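Local coordinates for protein isoflavone reductase (Medicago sativa, PDB 2GAS) that reduces 2'-hydroxyisoflavones such as 2'-hydroxyformononetin to chiral isoflavanones with NADPH, giving the penultimate intermediate on the way to the pterocarpan phytoalexin medicarpin, at residues I79-A84 with K107-E112; F113-D118 with Q128-K133; E124-V129 with L263-S268; Y149-A154 with A211-L216; G186-E191 with H267-K272. One frame throughout, in Å; residues are numbered along the deposited sequence.

Contact 1: residues I79-A84 with K107-E112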
# COMPACT_ATOMS: atom_id res chain seq x y z
N ILE A 79 -5.79 0.01 -18.11
CA ILE A 79 -5.84 0.04 -16.65
C ILE A 79 -4.99 1.17 -16.09
O ILE A 79 -3.86 1.39 -16.53
CB ILE A 79 -5.35 -1.31 -16.08
CG1 ILE A 79 -6.24 -2.44 -16.63
CG2 ILE A 79 -5.40 -1.29 -14.55
CD1 ILE A 79 -5.78 -3.83 -16.25
N VAL A 80 -5.55 1.88 -15.12
CA VAL A 80 -4.86 3.00 -14.49
C VAL A 80 -4.66 2.70 -13.01
O VAL A 80 -5.61 2.40 -12.29
CB VAL A 80 -5.68 4.30 -14.65
CG1 VAL A 80 -4.96 5.45 -13.96
CG2 VAL A 80 -5.90 4.61 -16.12
N ILE A 81 -3.41 2.78 -12.56
CA ILE A 81 -3.08 2.52 -11.17
C ILE A 81 -2.46 3.75 -10.53
O ILE A 81 -1.41 4.23 -10.97
CB ILE A 81 -2.07 1.36 -11.05
CG1 ILE A 81 -2.68 0.10 -11.67
CG2 ILE A 81 -1.71 1.13 -9.58
CD1 ILE A 81 -1.75 -1.11 -11.68
N CYS A 82 -3.11 4.28 -9.50
CA CYS A 82 -2.57 5.45 -8.80
C CYS A 82 -1.78 4.94 -7.59
O CYS A 82 -2.35 4.68 -6.52
CB CYS A 82 -3.70 6.36 -8.33
SG CYS A 82 -3.09 7.96 -7.77
N ALA A 83 -0.48 4.78 -7.77
CA ALA A 83 0.39 4.28 -6.71
C ALA A 83 0.52 5.28 -5.58
O ALA A 83 0.77 6.47 -5.81
CB ALA A 83 1.76 3.94 -7.29
N ALA A 84 0.36 4.79 -4.35
CA ALA A 84 0.46 5.65 -3.18
C ALA A 84 1.86 6.26 -3.08
O ALA A 84 2.86 5.61 -3.39
CB ALA A 84 0.15 4.85 -1.92
N LYS A 107 -10.32 -0.53 -15.82
CA LYS A 107 -10.13 -0.72 -14.38
C LYS A 107 -9.25 0.37 -13.79
O LYS A 107 -8.22 0.71 -14.35
CB LYS A 107 -9.52 -2.10 -14.09
CG LYS A 107 -9.52 -2.46 -12.61
CD LYS A 107 -9.79 -3.95 -12.38
CE LYS A 107 -8.63 -4.80 -12.86
NZ LYS A 107 -8.87 -6.26 -12.64
N PHE A 108 -9.68 0.92 -12.66
CA PHE A 108 -8.93 1.97 -11.97
C PHE A 108 -8.60 1.53 -10.56
O PHE A 108 -9.47 1.08 -9.82
CB PHE A 108 -9.75 3.27 -11.92
CG PHE A 108 -9.13 4.36 -11.07
CD1 PHE A 108 -7.78 4.69 -11.21
CD2 PHE A 108 -9.90 5.07 -10.16
CE1 PHE A 108 -7.22 5.73 -10.45
CE2 PHE A 108 -9.35 6.11 -9.40
CZ PHE A 108 -8.02 6.43 -9.54
N PHE A 109 -7.31 1.64 -10.21
CA PHE A 109 -6.84 1.32 -8.87
C PHE A 109 -6.53 2.63 -8.17
O PHE A 109 -5.52 3.27 -8.48
CB PHE A 109 -5.53 0.52 -8.89
CG PHE A 109 -5.69 -0.95 -9.20
CD1 PHE A 109 -5.97 -1.38 -10.48
CD2 PHE A 109 -5.48 -1.90 -8.20
CE1 PHE A 109 -6.05 -2.74 -10.78
CE2 PHE A 109 -5.56 -3.27 -8.48
CZ PHE A 109 -5.84 -3.69 -9.78
N PRO A 110 -7.39 3.07 -7.24
CA PRO A 110 -7.06 4.33 -6.58
C PRO A 110 -5.92 4.13 -5.57
O PRO A 110 -5.48 3.00 -5.34
CB PRO A 110 -8.38 4.73 -5.91
CG PRO A 110 -9.04 3.40 -5.65
CD PRO A 110 -8.76 2.64 -6.92
N SER A 111 -5.46 5.23 -4.98
CA SER A 111 -4.35 5.21 -4.03
C SER A 111 -4.76 4.61 -2.68
O SER A 111 -5.00 5.32 -1.71
CB SER A 111 -3.81 6.63 -3.84
OG SER A 111 -2.66 6.64 -3.01
N GLU A 112 -4.84 3.28 -2.65
CA GLU A 112 -5.21 2.55 -1.45
C GLU A 112 -3.91 2.06 -0.83
O GLU A 112 -3.22 2.81 -0.15
CB GLU A 112 -6.12 1.39 -1.83
CG GLU A 112 -7.51 1.83 -2.32
CD GLU A 112 -8.46 2.13 -1.17
OE1 GLU A 112 -8.25 1.57 -0.07
OE2 GLU A 112 -9.43 2.91 -1.36
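Phe109, Cys82 and Ser111 bury the most surface where 79-84 runs beside 107-112. The Phe109 side chain stands next to Ile81 and Ile79 on one side of the sheet: with CG anti to the carbonyl carbon (chi1 -79°), its ring lies alongside Ile81, CD1 at 3.8 Å from Ile81 CG1, while CE1 reaches Ile79 CG2 at 4.1 Å. Helix 191-202 packs on this ring through Thr198, Ala201 and Ala202. The backbones are joined by three nearly straight hydrogen bonds, Val80 N to Lys107 O (3.0 Å), Phe109 N to Val80 O (2.8 Å) and Cys82 N to Phe109 O (2.8 Å), each donor approaching almost along the C=O axis. Strands 79-82 and 107-109 are the parallel strands of a beta-alpha-beta crossover in the Rossmann-type sheet, with helix 92-102 between them. On the helix 92-102 side, Phe108 brings its ring edge to Val80 O, CD1 at 3.3 Å, and its CE1 comes near Cys82 CB; an alanine here would remove the ring from Val80 and Cys82 and would probably loosen the packing against Ile96. At the end of strand 79-82, Cys82 O receives a CA-H...O contact from Ser111 CA at 3.2 Å. Ser111, the centre of an inverse gamma turn, carries OG anti to its backbone N and sets it against Ala84, 3.3 Å from Ala84 CA.

Contact 2: residues F113-D118 with Q128-K133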
# COMPACT_ATOMS: atom_id res chain seq x y z
N PHE A 113 -3.59 0.79 -1.06
CA PHE A 113 -2.34 0.21 -0.57
C PHE A 113 -2.12 0.31 0.93
O PHE A 113 -1.01 0.59 1.41
CB PHE A 113 -1.17 0.82 -1.34
CG PHE A 113 -1.29 0.67 -2.83
CD1 PHE A 113 -1.78 1.72 -3.62
CD2 PHE A 113 -1.01 -0.55 -3.44
CE1 PHE A 113 -1.99 1.55 -4.98
CE2 PHE A 113 -1.22 -0.73 -4.81
CZ PHE A 113 -1.71 0.33 -5.58
N GLY A 114 -3.19 0.06 1.68
CA GLY A 114 -3.13 0.09 3.13
C GLY A 114 -4.26 -0.78 3.65
O GLY A 114 -4.61 -1.79 3.05
N LEU A 115 -4.83 -0.39 4.78
CA LEU A 115 -5.93 -1.16 5.34
C LEU A 115 -7.19 -0.92 4.50
O LEU A 115 -7.18 -0.10 3.59
CB LEU A 115 -6.20 -0.74 6.79
CG LEU A 115 -7.00 0.56 7.02
CD1 LEU A 115 -7.22 0.75 8.51
CD2 LEU A 115 -6.25 1.74 6.44
N ASP A 116 -8.25 -1.66 4.79
CA ASP A 116 -9.51 -1.45 4.08
C ASP A 116 -10.15 -0.25 4.79
O ASP A 116 -10.64 -0.38 5.91
CB ASP A 116 -10.41 -2.68 4.20
CG ASP A 116 -11.71 -2.53 3.44
OD1 ASP A 116 -12.01 -1.39 3.04
OD2 ASP A 116 -12.42 -3.53 3.24
N VAL A 117 -10.15 0.91 4.13
CA VAL A 117 -10.69 2.12 4.75
C VAL A 117 -12.19 2.12 5.04
O VAL A 117 -12.70 3.05 5.66
CB VAL A 117 -10.32 3.39 3.94
CG1 VAL A 117 -8.81 3.55 3.91
CG2 VAL A 117 -10.88 3.30 2.52
N ASP A 118 -12.89 1.08 4.59
CA ASP A 118 -14.32 0.99 4.88
C ASP A 118 -14.50 0.06 6.08
O ASP A 118 -15.62 -0.22 6.50
CB ASP A 118 -15.09 0.45 3.67
CG ASP A 118 -15.39 1.53 2.64
OD1 ASP A 118 -15.52 1.19 1.45
OD2 ASP A 118 -15.51 2.71 3.04
N GLN A 128 -9.04 10.80 9.85
CA GLN A 128 -9.42 11.67 8.74
C GLN A 128 -8.79 11.27 7.41
O GLN A 128 -9.41 11.43 6.36
CB GLN A 128 -9.07 13.13 9.04
CG GLN A 128 -9.51 14.07 7.92
CD GLN A 128 -10.96 13.85 7.50
OE1 GLN A 128 -11.88 14.00 8.31
NE2 GLN A 128 -11.17 13.48 6.23
N VAL A 129 -7.56 10.75 7.45
CA VAL A 129 -6.90 10.33 6.21
C VAL A 129 -7.62 9.11 5.63
O VAL A 129 -7.81 9.02 4.42
CB VAL A 129 -5.43 9.95 6.45
CG1 VAL A 129 -4.79 9.48 5.15
CG2 VAL A 129 -4.68 11.15 7.00
N PHE A 130 -8.01 8.19 6.50
CA PHE A 130 -8.73 6.99 6.05
C PHE A 130 -10.06 7.42 5.45
O PHE A 130 -10.48 6.90 4.42
CB PHE A 130 -8.97 6.04 7.23
CG PHE A 130 -7.72 5.42 7.80
CD1 PHE A 130 -7.78 4.70 8.98
CD2 PHE A 130 -6.50 5.55 7.15
CE1 PHE A 130 -6.63 4.10 9.52
CE2 PHE A 130 -5.34 4.96 7.67
CZ PHE A 130 -5.41 4.23 8.86
N GLU A 131 -10.74 8.36 6.10
CA GLU A 131 -12.02 8.84 5.61
C GLU A 131 -11.89 9.55 4.27
O GLU A 131 -12.81 9.51 3.45
CB GLU A 131 -12.70 9.75 6.63
CG GLU A 131 -13.31 8.99 7.81
CD GLU A 131 -14.19 7.83 7.36
OE1 GLU A 131 -15.07 8.03 6.50
OE2 GLU A 131 -14.01 6.71 7.88
N GLU A 132 -10.76 10.22 4.06
CA GLU A 132 -10.53 10.91 2.80
C GLU A 132 -10.44 9.88 1.68
O GLU A 132 -10.95 10.09 0.58
CB GLU A 132 -9.24 11.74 2.87
CG GLU A 132 -8.83 12.36 1.55
CD GLU A 132 -7.75 13.41 1.71
OE1 GLU A 132 -6.82 13.20 2.52
OE2 GLU A 132 -7.82 14.45 1.02
N LYS A 133 -9.80 8.75 1.96
CA LYS A 133 -9.69 7.69 0.96
C LYS A 133 -11.07 7.06 0.73
O LYS A 133 -11.42 6.72 -0.40
CB LYS A 133 -8.68 6.62 1.40
CG LYS A 133 -7.24 7.11 1.43
CD LYS A 133 -6.28 5.95 1.59
CE LYS A 133 -4.84 6.42 1.45
NZ LYS A 133 -3.89 5.28 1.34
O HOH W 1 -15.01 3.61 7.03
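Residues 113-118 form an irregular loop, and residues 128-133 are part of helix 126-143; the backbones come closest at Val117 and Phe130, whose CA atoms are 5.4 Å apart. In this NmrA-type reductase with a Rossmann-type domain, the helix carries Lys133, the inferred proton acceptor of the active site. An Asx turn shapes the loop: Asp118 N donates to Asp116 OD1 from above the carboxylate plane. Leu115 crosses Phe130 at about a right angle, its CG in the crowded position between backbone N and carbonyl carbon (chi1 79°). This sets Leu115 CD2 over one face of the Phe130 ring in a CH-pi contact, 3.6 Å from the centroid, and Leu115 CD1 at 3.5 Å from Phe130 CE1. At Phe130, an alanine here would take away the ring face under Leu115 CD2 and would probably weaken the hold of the loop on the helix. Val117 points at the helix, CB 3.5 Å from Phe130 O, and its CG1 meets Lys133 CB at 4.0 Å, alongside the base of the lysine chain. Beyond CG the Lys133 chain is extended, and NZ is hydrogen-bonded to Glu112 O and weakly to Ser111 O; these carbonyls probably help to position the amine. A water lies 2.7 Å from Val117 O and, by a long weak contact, 3.4 Å from Glu131 OE2.

Contact 3: residues E124-V129 with L263-S268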
# COMPACT_ATOMS: atom_id res chain seq x y z
N GLU A 124 -8.29 10.05 15.51
CA GLU A 124 -7.56 11.12 14.85
C GLU A 124 -6.11 11.11 15.34
O GLU A 124 -5.82 10.63 16.43
CB GLU A 124 -8.21 12.48 15.15
CG GLU A 124 -9.63 12.61 14.64
CD GLU A 124 -9.73 12.59 13.12
OE1 GLU A 124 -10.87 12.62 12.60
OE2 GLU A 124 -8.68 12.54 12.44
N PRO A 125 -5.19 11.67 14.54
CA PRO A 125 -5.41 12.30 13.24
C PRO A 125 -5.42 11.35 12.03
O PRO A 125 -5.63 11.79 10.90
CB PRO A 125 -4.27 13.29 13.15
CG PRO A 125 -3.14 12.52 13.77
CD PRO A 125 -3.79 11.87 14.98
N VAL A 126 -5.21 10.05 12.26
CA VAL A 126 -5.19 9.13 11.12
C VAL A 126 -6.59 8.86 10.57
O VAL A 126 -6.76 8.62 9.37
CB VAL A 126 -4.49 7.79 11.48
CG1 VAL A 126 -5.41 6.88 12.28
CG2 VAL A 126 -4.01 7.10 10.21
N ARG A 127 -7.59 8.93 11.44
CA ARG A 127 -8.97 8.68 11.04
C ARG A 127 -9.38 9.52 9.83
O ARG A 127 -10.00 9.00 8.89
CB ARG A 127 -9.93 8.96 12.20
CG ARG A 127 -11.38 8.62 11.90
CD ARG A 127 -12.28 9.01 13.06
NE ARG A 127 -13.65 8.51 12.89
CZ ARG A 127 -14.01 7.23 12.99
NH1 ARG A 127 -13.10 6.30 13.25
NH2 ARG A 127 -15.28 6.89 12.82
N GLN A 128 -9.04 10.80 9.85
CA GLN A 128 -9.42 11.67 8.74
C GLN A 128 -8.79 11.27 7.41
O GLN A 128 -9.41 11.43 6.36
CB GLN A 128 -9.07 13.13 9.04
CG GLN A 128 -9.51 14.07 7.92
CD GLN A 128 -10.96 13.85 7.50
OE1 GLN A 128 -11.88 14.00 8.31
NE2 GLN A 128 -11.17 13.48 6.23
N VAL A 129 -7.56 10.75 7.45
CA VAL A 129 -6.90 10.33 6.21
C VAL A 129 -7.62 9.11 5.63
O VAL A 129 -7.81 9.02 4.42
CB VAL A 129 -5.43 9.95 6.45
CG1 VAL A 129 -4.79 9.48 5.15
CG2 VAL A 129 -4.68 11.15 7.00
N LEU A 263 1.44 7.10 15.99
CA LEU A 263 0.86 6.30 17.07
C LEU A 263 -0.57 5.90 16.76
O LEU A 263 -0.99 4.79 17.10
CB LEU A 263 0.88 7.07 18.39
CG LEU A 263 2.03 6.80 19.36
CD1 LEU A 263 1.70 7.46 20.69
CD2 LEU A 263 2.22 5.30 19.55
N ALA A 264 -1.33 6.79 16.12
CA ALA A 264 -2.71 6.48 15.78
C ALA A 264 -2.72 5.35 14.74
O ALA A 264 -3.59 4.48 14.76
CB ALA A 264 -3.42 7.71 15.24
N LEU A 265 -1.76 5.39 13.82
CA LEU A 265 -1.66 4.35 12.80
C LEU A 265 -1.40 3.00 13.48
O LEU A 265 -2.06 2.01 13.18
CB LEU A 265 -0.53 4.68 11.82
CG LEU A 265 -0.33 3.74 10.63
CD1 LEU A 265 -1.60 3.64 9.81
CD2 LEU A 265 0.81 4.26 9.78
N TYR A 266 -0.44 2.97 14.41
CA TYR A 266 -0.10 1.75 15.14
C TYR A 266 -1.27 1.29 16.01
O TYR A 266 -1.52 0.10 16.14
CB TYR A 266 1.11 1.99 16.05
CG TYR A 266 2.40 2.29 15.33
CD1 TYR A 266 3.41 3.02 15.96
CD2 TYR A 266 2.63 1.84 14.02
CE1 TYR A 266 4.61 3.29 15.33
CE2 TYR A 266 3.85 2.12 13.37
CZ TYR A 266 4.82 2.84 14.04
OH TYR A 266 6.01 3.15 13.41
N HIS A 267 -1.97 2.24 16.62
CA HIS A 267 -3.13 1.92 17.45
C HIS A 267 -4.16 1.12 16.64
O HIS A 267 -4.66 0.09 17.08
CB HIS A 267 -3.76 3.22 17.98
CG HIS A 267 -5.15 3.04 18.53
ND1 HIS A 267 -5.41 2.52 19.77
CD2 HIS A 267 -6.36 3.33 17.98
CE1 HIS A 267 -6.72 2.48 19.97
NE2 HIS A 267 -7.31 2.97 18.90
N SER A 268 -4.47 1.60 15.45
CA SER A 268 -5.43 0.93 14.59
C SER A 268 -4.93 -0.45 14.14
O SER A 268 -5.70 -1.40 14.08
CB SER A 268 -5.70 1.81 13.36
OG SER A 268 -6.54 1.15 12.43
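Val126 and Ala264 carry most of this helix-to-helix contact, in which the start of helix 126-143 rests on the middle of helix 259-271. The two helices meet without any hydrogen bond between 124-129 and 263-268, and the backbones are nearest at Val126 and Ala264, with CA atoms 5.9 Å apart. From Val126 CB, which lies 3.9 Å from Ala264 CB, the side chain forks. CG1 takes the crowded position between backbone N and carbonyl carbon (chi1 79°) and reaches furthest into the contact, 3.7 Å from Ala264 CB and also close to Ala264 O. CG2, anti to the backbone N, turns instead to Leu265, where it meets CD1 at 4.2 Å. The short methyl of Ala264 thus lets the helices come close. Pro125, preceded by a cis peptide bond, adds its CD at 4.2 Å from the same methyl, and Tyr261 of helix 259-271 packs on Pro125, Val126 and Val129. At the helix start the Glu124 side chain folds back over the first turn, where Gln128 N donates to Glu124 OE2 at 3.1 Å from above the carboxylate plane.

Contact 4: residues Y149-A154 with A211-L216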
# COMPACT_ATOMS: atom_id res chain seq x y z
N TYR A 149 -9.86 -2.02 -5.21
CA TYR A 149 -9.22 -1.39 -4.06
C TYR A 149 -8.21 -2.39 -3.53
O TYR A 149 -8.59 -3.45 -3.03
CB TYR A 149 -10.26 -1.08 -2.97
CG TYR A 149 -11.41 -0.22 -3.44
CD1 TYR A 149 -12.69 -0.40 -2.93
CD2 TYR A 149 -11.21 0.80 -4.38
CE1 TYR A 149 -13.75 0.40 -3.34
CE2 TYR A 149 -12.27 1.61 -4.79
CZ TYR A 149 -13.53 1.40 -4.27
OH TYR A 149 -14.57 2.21 -4.67
N LEU A 150 -6.93 -2.07 -3.65
CA LEU A 150 -5.87 -2.98 -3.21
C LEU A 150 -5.52 -2.69 -1.76
O LEU A 150 -4.83 -1.73 -1.45
CB LEU A 150 -4.64 -2.81 -4.12
CG LEU A 150 -3.57 -3.91 -4.19
CD1 LEU A 150 -2.92 -4.10 -2.83
CD2 LEU A 150 -4.19 -5.20 -4.68
N CYS A 151 -6.03 -3.53 -0.86
CA CYS A 151 -5.80 -3.37 0.57
C CYS A 151 -4.71 -4.34 1.01
O CYS A 151 -5.00 -5.49 1.36
CB CYS A 151 -7.11 -3.63 1.32
SG CYS A 151 -8.48 -2.61 0.69
N CYS A 152 -3.47 -3.87 0.99
CA CYS A 152 -2.32 -4.70 1.33
C CYS A 152 -1.89 -4.62 2.78
O CYS A 152 -0.92 -5.25 3.19
CB CYS A 152 -1.13 -4.34 0.44
SG CYS A 152 -0.60 -2.62 0.60
N HIS A 153 -2.60 -3.81 3.56
CA HIS A 153 -2.28 -3.65 4.97
C HIS A 153 -0.86 -3.17 5.27
O HIS A 153 -0.41 -2.20 4.68
CB HIS A 153 -2.64 -4.94 5.71
CG HIS A 153 -4.12 -5.16 5.80
ND1 HIS A 153 -4.94 -4.36 6.58
CD2 HIS A 153 -4.95 -5.98 5.11
CE1 HIS A 153 -6.20 -4.68 6.35
NE2 HIS A 153 -6.23 -5.65 5.47
N ALA A 154 -0.14 -3.86 6.15
CA ALA A 154 1.19 -3.40 6.56
C ALA A 154 2.42 -3.75 5.74
O ALA A 154 2.85 -4.90 5.71
CB ALA A 154 1.42 -3.79 8.02
N ALA A 211 -12.72 -5.22 -3.62
CA ALA A 211 -11.59 -4.83 -2.80
C ALA A 211 -10.79 -6.13 -2.69
O ALA A 211 -11.36 -7.18 -2.39
CB ALA A 211 -12.05 -4.37 -1.42
N VAL A 212 -9.49 -6.07 -2.96
CA VAL A 212 -8.63 -7.25 -2.87
C VAL A 212 -7.82 -7.10 -1.58
O VAL A 212 -7.13 -6.10 -1.38
CB VAL A 212 -7.68 -7.35 -4.08
CG1 VAL A 212 -6.71 -8.52 -3.92
CG2 VAL A 212 -8.50 -7.53 -5.35
N HIS A 213 -7.92 -8.10 -0.71
CA HIS A 213 -7.24 -8.07 0.58
C HIS A 213 -6.04 -8.98 0.66
O HIS A 213 -6.13 -10.16 0.32
CB HIS A 213 -8.24 -8.46 1.67
CG HIS A 213 -9.53 -7.71 1.59
ND1 HIS A 213 -9.74 -6.53 2.28
CD2 HIS A 213 -10.64 -7.92 0.84
CE1 HIS A 213 -10.93 -6.05 1.95
NE2 HIS A 213 -11.49 -6.88 1.08
N ILE A 214 -4.92 -8.44 1.13
CA ILE A 214 -3.71 -9.23 1.27
C ILE A 214 -3.49 -9.57 2.74
O ILE A 214 -3.09 -8.72 3.53
CB ILE A 214 -2.46 -8.46 0.75
CG1 ILE A 214 -2.72 -7.88 -0.64
CG2 ILE A 214 -1.25 -9.40 0.73
CD1 ILE A 214 -2.87 -8.90 -1.72
N ARG A 215 -3.80 -10.81 3.11
CA ARG A 215 -3.58 -11.30 4.47
C ARG A 215 -2.94 -12.66 4.22
O ARG A 215 -3.63 -13.67 4.11
CB ARG A 215 -4.90 -11.49 5.23
CG ARG A 215 -5.43 -10.24 5.95
CD ARG A 215 -6.55 -9.57 5.17
NE ARG A 215 -7.72 -10.43 4.97
CZ ARG A 215 -8.76 -10.52 5.81
NH1 ARG A 215 -8.80 -9.82 6.93
NH2 ARG A 215 -9.79 -11.30 5.50
N LEU A 216 -1.61 -12.68 4.10
CA LEU A 216 -0.88 -13.91 3.81
C LEU A 216 -0.67 -14.75 5.08
O LEU A 216 -0.13 -14.28 6.07
CB LEU A 216 0.46 -13.55 3.15
CG LEU A 216 0.31 -12.60 1.95
CD1 LEU A 216 1.66 -12.03 1.56
CD2 LEU A 216 -0.34 -13.32 0.78
O HOH W 2 -0.56 -7.90 4.06
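Three backbone hydrogen bonds join 149-154 to 211-216: Val212 N to Tyr149 O (2.8 Å), Cys151 N to Val212 O (2.8 Å) and Ile214 N to Cys151 O (3.0 Å). The middle donor lies nearly along the C=O axis, whereas the outer two come in the carbonyl plane. On one side of the sheet Leu150 crosses Val212 obliquely, CD2 at 4.1 Å from Val212 CB. Ile214, just past its strand, lays CG1 against Cys152, 3.8 Å from CA. The other side carries Tyr149 with Ala211, CB to CB, and Cys151 with His213, where Cys151 CB is 4.0 Å from ND1. Beyond the strands His153 turns toward 211-216 and crosses Arg215 obliquely, CD2 at 3.9 Å from Arg215 CD, while a water donates to both Cys152 O and Ile214 O and so bridges the two segments where they part. Further out, Tyr277 OH is a hydrogen-bond partner of both His213 ND1 and His153 NE2; Asp284 holds His213 NE2, and Glu286 forms a salt bridge with Arg215. Tyr149 OH is hydrogen-bonded to Glu141. Helix 191-202 covers the Leu150 side through Thr198 and Phe197. The axes of the two strands are 18° apart; strands 148-151, 210-213 and 284-286 run parallel and probably continue the Rossmann-type sheet begun by the strands of the N-terminal half.

Contact 5: residues G186-E191 with H267-K272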
# COMPACT_ATOMS: atom_id res chain seq x y z
N GLY A 186 -1.86 -8.93 12.78
CA GLY A 186 -1.51 -7.89 11.84
C GLY A 186 -1.16 -8.62 10.56
O GLY A 186 -0.83 -9.80 10.61
N ALA A 187 -1.23 -7.95 9.41
CA ALA A 187 -0.91 -8.58 8.12
C ALA A 187 0.26 -7.83 7.48
O ALA A 187 0.17 -6.63 7.25
CB ALA A 187 -2.13 -8.57 7.21
N TYR A 188 1.35 -8.55 7.20
CA TYR A 188 2.54 -7.95 6.61
C TYR A 188 2.87 -8.48 5.22
O TYR A 188 2.67 -9.66 4.93
CB TYR A 188 3.74 -8.20 7.53
CG TYR A 188 3.54 -7.68 8.93
CD1 TYR A 188 2.96 -8.49 9.91
CD2 TYR A 188 3.87 -6.38 9.27
CE1 TYR A 188 2.72 -8.01 11.19
CE2 TYR A 188 3.63 -5.88 10.56
CZ TYR A 188 3.06 -6.71 11.51
OH TYR A 188 2.80 -6.22 12.78
N VAL A 189 3.40 -7.60 4.37
CA VAL A 189 3.75 -7.96 3.00
C VAL A 189 4.85 -7.03 2.50
O VAL A 189 4.85 -5.83 2.82
CB VAL A 189 2.49 -7.87 2.08
CG1 VAL A 189 1.94 -6.44 2.09
CG2 VAL A 189 2.83 -8.30 0.67
N THR A 190 5.79 -7.56 1.73
CA THR A 190 6.86 -6.71 1.21
C THR A 190 6.34 -5.83 0.08
O THR A 190 5.34 -6.15 -0.55
CB THR A 190 8.05 -7.54 0.67
OG1 THR A 190 7.65 -8.24 -0.51
CG2 THR A 190 8.52 -8.55 1.71
N GLU A 191 7.03 -4.72 -0.17
CA GLU A 191 6.62 -3.82 -1.24
C GLU A 191 6.67 -4.55 -2.58
O GLU A 191 5.78 -4.39 -3.41
CB GLU A 191 7.53 -2.58 -1.30
CG GLU A 191 7.45 -1.66 -0.07
CD GLU A 191 8.08 -2.27 1.16
OE1 GLU A 191 9.14 -2.92 1.04
OE2 GLU A 191 7.53 -2.09 2.27
N HIS A 267 -1.97 2.24 16.62
CA HIS A 267 -3.13 1.92 17.45
C HIS A 267 -4.16 1.12 16.64
O HIS A 267 -4.66 0.09 17.08
CB HIS A 267 -3.76 3.22 17.98
CG HIS A 267 -5.15 3.04 18.53
ND1 HIS A 267 -5.41 2.52 19.77
CD2 HIS A 267 -6.36 3.33 17.98
CE1 HIS A 267 -6.72 2.48 19.97
NE2 HIS A 267 -7.31 2.97 18.90
N SER A 268 -4.47 1.60 15.45
CA SER A 268 -5.43 0.93 14.59
C SER A 268 -4.93 -0.45 14.14
O SER A 268 -5.70 -1.40 14.08
CB SER A 268 -5.70 1.81 13.36
OG SER A 268 -6.54 1.15 12.43
N GLN A 269 -3.64 -0.55 13.86
CA GLN A 269 -3.06 -1.81 13.38
C GLN A 269 -2.74 -2.81 14.49
O GLN A 269 -2.93 -4.01 14.32
CB GLN A 269 -1.79 -1.49 12.57
CG GLN A 269 -1.24 -2.61 11.67
CD GLN A 269 -0.09 -3.39 12.31
OE1 GLN A 269 0.63 -2.86 13.17
NE2 GLN A 269 0.12 -4.63 11.87
N GLN A 270 -2.28 -2.30 15.63
CA GLN A 270 -1.87 -3.14 16.75
C GLN A 270 -2.93 -3.44 17.81
O GLN A 270 -2.91 -4.52 18.41
CB GLN A 270 -0.66 -2.51 17.43
CG GLN A 270 0.58 -2.38 16.54
CD GLN A 270 1.49 -3.59 16.61
OE1 GLN A 270 1.92 -3.99 17.70
NE2 GLN A 270 1.80 -4.17 15.46
N ILE A 271 -3.82 -2.48 18.06
CA ILE A 271 -4.86 -2.65 19.07
C ILE A 271 -6.24 -2.93 18.51
O ILE A 271 -6.90 -3.89 18.91
CB ILE A 271 -4.94 -1.40 19.99
CG1 ILE A 271 -3.65 -1.28 20.80
CG2 ILE A 271 -6.12 -1.51 20.95
CD1 ILE A 271 -3.31 -2.54 21.49
N LYS A 272 -6.69 -2.11 17.57
CA LYS A 272 -8.01 -2.30 17.01
C LYS A 272 -8.06 -3.48 16.05
O LYS A 272 -9.14 -4.01 15.77
CB LYS A 272 -8.49 -1.03 16.30
CG LYS A 272 -8.54 0.22 17.18
CD LYS A 272 -9.43 0.03 18.41
CE LYS A 272 -10.89 -0.12 18.02
NZ LYS A 272 -11.79 -0.11 19.22
O HOH W 3 -1.96 -5.09 9.82
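Gln269 lays its amide end against the tip of Tyr188, NE2 lying 3.6 Å from CZ and giving OH a weak hydrogen bond of 3.2 Å. Here helix 259-271 meets strand 185-189, the central strand of a small mixed sheet, nearly crosswise at 111°; the helix widens into a pi-type turn at 267-271, where His267 O accepts from both Ile271 N and Lys272 N. Gln269 has CG anti to its backbone N and then bends at chi2 (-99°), which turns the amide toward Gly186 and the Tyr188 hydroxyl, its plane 75° from the tyrosine ring. Gly186 has no CB to stand in the way of Gln269 NE2, which comes 3.6 Å from its CA. Gln270 NE2 donates to Gln269 OE1 at 2.9 Å, which fixes the flip of the Gln269 amide, and has a weak second partner in Gln223. One water accepts from Ala187 N and from Gln269 NE2, at 3.0 Å each.

How the contacts relate
Contacts 1, 4 and 5 are buried, but contacts 1 and 4 are built of parallel-strand hydrogen bonds, with mostly apolar side chains on both faces in contact 1, and histidine and tyrosine on one face in contact 4, whereas contact 5 is polar, resting on glutamine amides and a water. Contacts 2 and 3 are only partly buried and hold no direct hydrogen bond between their segments; they share helix 126-143 and continue each other, Phe130 touching Leu265. Contacts 3 and 5 both use helix 259-271, at successive turns. The loop 113-118 links contacts 1 and 4: it follows contact 1 directly and probably hydrogen-bonds to contact 4 through Phe113 and Gly114, while Lys133 reaches back to Glu112.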